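Local structure of response regulator (Vibrio cholerae O1 biovar El Tor, 7KPO) at residues Thr17-Tyr22 with Asn75-Ile80; Glu24-Gln29 with Glu82-Ala87. The protein probably binds DNA through this domain, which belongs to the sensor histidine kinase ChiS. All coordinates share one frame; numbering follows the deposited sequence.

Contact 1 of 2, residues Thr17-Tyr22 with Asn75-Ile80; sequences TSALNY and NSLDYI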
loop_
_atom_site.group_PDB
_atom_site.type_symbol
_atom_site.label_atom_id
_atom_site.label_comp_id
_atom_site.label_asym_id
_atom_site.label_seq_id
_atom_site.Cartn_x
_atom_site.Cartn_y
_atom_site.Cartn_z
ATOM N N THR A 17 1.938 13.036 11.259
ATOM C CA THR A 17 1.177 14.177 10.773
ATOM C C THR A 17 0.750 13.929 9.322
ATOM O O THR A 17 -0.414 14.180 8.986
ATOM C CB THR A 17 1.954 15.490 10.917
ATOM O OG1 THR A 17 3.170 15.436 10.176
ATOM C CG2 THR A 17 2.265 15.802 12.360
ATOM N N SER A 18 1.677 13.430 8.501
ATOM C CA SER A 18 1.379 13.139 7.076
ATOM C C SER A 18 0.253 12.109 6.991
ATOM O O SER A 18 -0.707 12.310 6.226
ATOM C CB SER A 18 2.606 12.626 6.354
ATOM O OG SER A 18 3.605 13.625 6.250
ATOM N N ALA A 19 0.373 11.047 7.777
ATOM C CA ALA A 19 -0.618 9.954 7.730
ATOM C C ALA A 19 -1.994 10.471 8.157
ATOM O O ALA A 19 -2.988 10.115 7.514
ATOM C CB ALA A 19 -0.160 8.808 8.590
ATOM N N LEU A 20 -2.056 11.276 9.216
ATOM C CA LEU A 20 -3.379 11.782 9.674
ATOM C C LEU A 20 -3.983 12.730 8.642
ATOM O O LEU A 20 -5.196 12.673 8.439
ATOM C CB LEU A 20 -3.240 12.464 11.033
ATOM C CG LEU A 20 -3.209 11.509 12.218
ATOM C CD1 LEU A 20 -2.855 12.248 13.490
ATOM C CD2 LEU A 20 -4.544 10.790 12.372
ATOM N N ASN A 21 -3.171 13.578 8.024
ATOM C CA ASN A 21 -3.718 14.505 7.001
ATOM C C ASN A 21 -4.302 13.687 5.844
ATOM O O ASN A 21 -5.375 14.052 5.325
ATOM C CB ASN A 21 -2.648 15.490 6.536
ATOM C CG ASN A 21 -2.176 16.406 7.644
ATOM O OD1 ASN A 21 -2.842 16.553 8.670
ATOM N ND2 ASN A 21 -1.029 17.030 7.441
ATOM N N TYR A 22 -3.616 12.611 5.459
ATOM C CA TYR A 22 -4.079 11.728 4.361
ATOM C C TYR A 22 -5.374 11.016 4.780
ATOM O O TYR A 22 -6.335 10.984 4.002
ATOM C CB TYR A 22 -2.930 10.785 4.016
ATOM C CG TYR A 22 -3.202 9.792 2.921
ATOM C CD1 TYR A 22 -3.248 10.180 1.593
ATOM C CD2 TYR A 22 -3.342 8.448 3.210
ATOM C CE1 TYR A 22 -3.464 9.256 0.583
ATOM C CE2 TYR A 22 -3.556 7.512 2.215
ATOM C CZ TYR A 22 -3.620 7.918 0.896
ATOM O OH TYR A 22 -3.838 6.986 -0.075
ATOM N N ASN A 75 1.823 0.834 13.528
ATOM C CA ASN A 75 0.474 0.229 13.361
ATOM C C ASN A 75 -0.500 1.291 12.838
ATOM O O ASN A 75 -1.402 0.941 12.070
ATOM C CB ASN A 75 -0.054 -0.372 14.663
ATOM C CG ASN A 75 0.696 -1.615 15.085
ATOM O OD1 ASN A 75 1.366 -2.245 14.273
ATOM N ND2 ASN A 75 0.577 -1.969 16.351
ATOM N N SER A 76 -0.319 2.540 13.259
ATOM C CA SER A 76 -1.170 3.668 12.805
ATOM C C SER A 76 -0.953 3.913 11.307
ATOM O O SER A 76 -1.942 4.062 10.565
ATOM C CB SER A 76 -0.871 4.906 13.598
ATOM O OG SER A 76 -1.183 4.718 14.969
ATOM N N LEU A 77 0.315 3.987 10.884
ATOM C CA LEU A 77 0.624 4.180 9.446
ATOM C C LEU A 77 0.021 3.013 8.650
ATOM O O LEU A 77 -0.604 3.259 7.606
ATOM C CB LEU A 77 2.142 4.258 9.238
ATOM C CG LEU A 77 2.898 5.311 10.051
ATOM C CD1 LEU A 77 4.379 5.277 9.722
ATOM C CD2 LEU A 77 2.353 6.706 9.819
ATOM N N ASP A 78 0.172 1.782 9.144
ATOM C CA ASP A 78 -0.363 0.585 8.437
ATOM C C ASP A 78 -1.895 0.648 8.363
ATOM O O ASP A 78 -2.454 0.328 7.305
ATOM C CB ASP A 78 0.087 -0.706 9.120
ATOM C CG ASP A 78 1.570 -1.007 8.975
ATOM O OD1 ASP A 78 2.226 -0.357 8.142
ATOM O OD2 ASP A 78 2.058 -1.879 9.715
ATOM N N TYR A 79 -2.548 1.049 9.452
ATOM C CA TYR A 79 -4.032 1.115 9.481
ATOM C C TYR A 79 -4.527 2.132 8.448
ATOM O O TYR A 79 -5.462 1.852 7.671
ATOM C CB TYR A 79 -4.525 1.494 10.876
ATOM C CG TYR A 79 -6.025 1.521 10.995
ATOM C CD1 TYR A 79 -6.750 2.647 10.645
ATOM C CD2 TYR A 79 -6.721 0.409 11.440
ATOM C CE1 TYR A 79 -8.130 2.673 10.744
ATOM C CE2 TYR A 79 -8.101 0.419 11.544
ATOM C CZ TYR A 79 -8.808 1.557 11.197
ATOM O OH TYR A 79 -10.167 1.583 11.297
ATOM N N ILE A 80 -3.913 3.311 8.452
ATOM C CA ILE A 80 -4.320 4.390 7.508
ATOM C C ILE A 80 -4.081 3.925 6.064
ATOM O O ILE A 80 -4.982 4.117 5.228
ATOM C CB ILE A 80 -3.611 5.699 7.890
ATOM C CG1 ILE A 80 -4.188 6.199 9.220
ATOM C CG2 ILE A 80 -3.732 6.730 6.777
ATOM C CD1 ILE A 80 -3.416 7.317 9.872
#
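Ile80 reaches across to helix 2-27 and overlaps one turn of it at Ala19. Its two branches do different work. CG1 lies beside the backbone N of Ile80 (chi1 -69°). It carries CD1 to the methyl of Ala19, with Ile80 CD1 3.8 Å from Ala19 CB. The same CD1 lies more loosely against Leu20, where Leu20 CD2 is 4.4 Å away. The other branch, CG2, sits against the backbone carbonyl of Ala19, with Ile80 CG2 3.5 Å from Ala19 O. CG2 also meets the ring of Tyr22. It comes in at the ring edge, near the ring plane, 4.0 Å from Tyr22 CD2. Ile80 and Tyr22 pass side by side, pointing opposite ways.

Leu77, one turn before Ile80, adds the tightest carbon-carbon contact. Its CD2 comes to 3.5 Å from Ala19 CB, closer than usual for two carbons. Ala19 CB points at the gap between Leu77 CD2 and Ile80 CD1 and touches both. The two helix segments run nearly the same way, 26° apart, with their axes 9.8 Å apart at closest approach. The small side chain of Ala19 lets its backbone come near Leu77, with the two CA atoms 6.2 Å apart.

Other parts of the fold extend this core. Leu20 also touches Phe34 of helix 31-38, and Tyr22 packs on Ile94 of helix 89-106. The hydroxyl of Tyr22 is hydrogen-bonded to the backbone O of Glu86.

No hydrogen bond or salt bridge joins the two segments. All five touching residues are buried, and their side chains meet through carbon atoms. The chemistry is that of a hydrophobic helix-helix core, held by the fit of methyl groups and not by directed polar bonds.

Contact 2 of 2, residues Glu24-Gln29 with Glu82-Ala87; sequences ERVSGQ and EHCKEA. With SO4 (sulfate ion), chain D.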
loop_
_atom_site.group_PDB
_atom_site.type_symbol
_atom_site.label_atom_id
_atom_site.label_comp_id
_atom_site.label_asym_id
_atom_site.label_seq_id
_atom_site.Cartn_x
_atom_site.Cartn_y
_atom_site.Cartn_z
ATOM N N GLU A 24 -7.616 11.968 6.955
ATOM C CA GLU A 24 -8.728 12.952 7.007
ATOM C C GLU A 24 -9.243 13.242 5.594
ATOM O O GLU A 24 -10.470 13.192 5.387
ATOM C CB GLU A 24 -8.254 14.211 7.736
ATOM C CG GLU A 24 -7.960 13.968 9.207
ATOM C CD GLU A 24 -7.140 15.038 9.907
ATOM O OE1 GLU A 24 -6.781 16.036 9.255
ATOM O OE2 GLU A 24 -6.845 14.854 11.104
ATOM N N ARG A 25 -8.341 13.489 4.650
ATOM C CA ARG A 25 -8.774 13.850 3.279
ATOM C C ARG A 25 -9.405 12.660 2.545
ATOM O O ARG A 25 -10.488 12.838 1.961
ATOM C CB ARG A 25 -7.589 14.383 2.473
ATOM C CG ARG A 25 -7.981 14.859 1.083
ATOM C CD ARG A 25 -6.812 15.390 0.283
ATOM N NE ARG A 25 -5.811 14.371 0.003
ATOM C CZ ARG A 25 -5.919 13.439 -0.940
ATOM N NH1 ARG A 25 -7.007 13.365 -1.689
ATOM N NH2 ARG A 25 -4.943 12.566 -1.117
ATOM N N VAL A 26 -8.758 11.496 2.573
ATOM C CA VAL A 26 -9.234 10.326 1.777
ATOM C C VAL A 26 -10.459 9.670 2.430
ATOM O O VAL A 26 -11.407 9.359 1.690
ATOM C CB VAL A 26 -8.084 9.329 1.547
ATOM C CG1 VAL A 26 -8.559 8.077 0.826
ATOM C CG2 VAL A 26 -6.942 9.981 0.781
ATOM N N SER A 27 -10.444 9.450 3.745
ATOM C CA SER A 27 -11.594 8.780 4.414
ATOM C C SER A 27 -12.768 9.746 4.621
ATOM O O SER A 27 -13.910 9.258 4.741
ATOM C CB SER A 27 -11.185 8.205 5.744
ATOM O OG SER A 27 -11.072 9.227 6.724
ATOM N N GLY A 28 -12.493 11.053 4.679
ATOM C CA GLY A 28 -13.523 12.058 5.011
ATOM C C GLY A 28 -13.910 11.978 6.485
ATOM O O GLY A 28 -14.913 12.601 6.881
ATOM N N GLN A 29 -13.141 11.214 7.270
ATOM C CA GLN A 29 -13.386 11.039 8.727
ATOM C C GLN A 29 -12.371 11.883 9.511
ATOM O O GLN A 29 -11.359 12.316 8.932
ATOM C CB GLN A 29 -13.261 9.566 9.133
ATOM C CG GLN A 29 -14.163 8.601 8.362
ATOM C CD GLN A 29 -15.626 8.622 8.751
ATOM O OE1 GLN A 29 -16.099 9.486 9.483
ATOM N NE2 GLN A 29 -16.364 7.640 8.259
ATOM N N GLU A 82 -4.024 0.859 5.012
ATOM C CA GLU A 82 -4.951 -0.280 4.769
ATOM C C GLU A 82 -6.326 0.250 4.339
ATOM O O GLU A 82 -6.943 -0.362 3.449
ATOM C CB GLU A 82 -5.101 -1.115 6.046
ATOM C CG GLU A 82 -6.069 -2.281 5.922
ATOM C CD GLU A 82 -5.635 -3.385 4.975
ATOM O OE1 GLU A 82 -4.419 -3.509 4.726
ATOM O OE2 GLU A 82 -6.517 -4.110 4.478
ATOM N N HIS A 83 -6.762 1.354 4.950
ATOM C CA HIS A 83 -8.122 1.904 4.701
ATOM C C HIS A 83 -8.156 3.034 3.670
ATOM O O HIS A 83 -9.258 3.330 3.185
ATOM C CB HIS A 83 -8.723 2.337 6.044
ATOM C CG HIS A 83 -9.001 1.174 6.936
ATOM N ND1 HIS A 83 -10.176 0.453 6.852
ATOM C CD2 HIS A 83 -8.258 0.573 7.891
ATOM C CE1 HIS A 83 -10.152 -0.527 7.731
ATOM N NE2 HIS A 83 -8.991 -0.476 8.381
ATOM N N CYS A 84 -7.009 3.624 3.347
ATOM C CA CYS A 84 -6.934 4.759 2.386
ATOM C C CYS A 84 -5.979 4.350 1.264
ATOM O O CYS A 84 -4.765 4.263 1.515
ATOM C CB CYS A 84 -6.489 6.024 3.110
ATOM S SG CYS A 84 -7.566 6.466 4.500
ATOM N N LYS A 85 -6.519 4.131 0.065
ATOM C CA LYS A 85 -5.717 3.573 -1.056
ATOM C C LYS A 85 -5.322 4.606 -2.112
ATOM O O LYS A 85 -4.368 4.309 -2.845
ATOM C CB LYS A 85 -6.530 2.465 -1.728
ATOM C CG LYS A 85 -6.850 1.271 -0.845
ATOM C CD LYS A 85 -5.610 0.649 -0.258
ATOM C CE LYS A 85 -5.859 -0.671 0.432
ATOM N NZ LYS A 85 -4.638 -1.127 1.135
ATOM N N GLU A 86 -5.949 5.783 -2.136
ATOM C CA GLU A 86 -5.722 6.789 -3.212
ATOM C C GLU A 86 -4.229 6.928 -3.515
ATOM O O GLU A 86 -3.509 7.494 -2.694
ATOM C CB GLU A 86 -6.335 8.136 -2.832
ATOM C CG GLU A 86 -6.162 9.196 -3.904
ATOM C CD GLU A 86 -6.729 10.552 -3.527
ATOM O OE1 GLU A 86 -7.872 10.596 -3.034
ATOM O OE2 GLU A 86 -6.005 11.550 -3.673
ATOM N N ALA A 87 -3.806 6.437 -4.677
ATOM C CA ALA A 87 -2.390 6.487 -5.087
ATOM C C ALA A 87 -2.014 7.919 -5.453
ATOM O O ALA A 87 -2.857 8.663 -5.983
ATOM C CB ALA A 87 -2.149 5.549 -6.239
HETATM S S SO4 D . -1.537 -1.192 -0.426
HETATM O O1 SO4 D . -1.590 -0.540 0.858
HETATM O O2 SO4 D . -0.800 -0.371 -1.358
HETATM O O3 SO4 D . -2.873 -1.383 -0.921
HETATM O O4 SO4 D . -0.885 -2.469 -0.275
#
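The two terminal nitrogens of Arg25 converge on one oxygen of Glu86. Arg25 NH1 and Glu86 OE2 are 2.9 Å apart, and Arg25 NH2 lies at the same distance from that oxygen. Both nitrogens come from the same face of the carboxylate. NH1 meets OE2 on its syn side, while NH2 stands well above the carboxylate plane. With both bonds on OE2 and the guanidinium and carboxylate planes 58° apart, this is not the flat pairing that uses both oxygens. A weak bond also links Arg25 NH1 to Glu86 OE1 at 3.2 Å.

Val26 packs beside this salt bridge, its CG2 over one face of the Arg25 guanidinium, toward the rim, and 4.0 Å from Glu86 OE1. Its CG1 touches Cys84, 3.7 Å from Cys84 CB. Glu90 of helix 89-106 holds Arg25 NH2 in a second salt bridge.

Ser27 OG accepts from Gln29 N at 2.9 Å, an ST turn where helix 2-27 ends, and is also hydrogen-bonded to Trp23 O. Lys85 binds the sulfate, with NZ 2.7 Å from sulfate O3. Arg91 of this chain and Arg91 and Arg98 of the second subunit also bind this ion, probably a crystallisation component.

The contact thus joins the end of helix 2-27 to the turn leading from helix 70-83 into helix 89-106, at the protein surface beside the second subunit.

Contacts 1 and 2 both use helices 2-27 and 70-83, but contact 2 runs on into the loop after helix 70-83; their centres are 9 Å apart. Contact 1 lies in the buried middle. Contact 2 lies at the surface, where both helices end. Tyr22 joins them directly, with Tyr22 OH 2.7 Å from Glu86 O. A longer, weak bond runs from the same hydroxyl to Cys84 O, 3.3 Å away. An aromatic residue of contact 1 thus holds the backbone of the turn in contact 2. The bound sulfate belongs to the contact 2 side, near the subunit interface; its presence alone does not identify a DNA-binding surface.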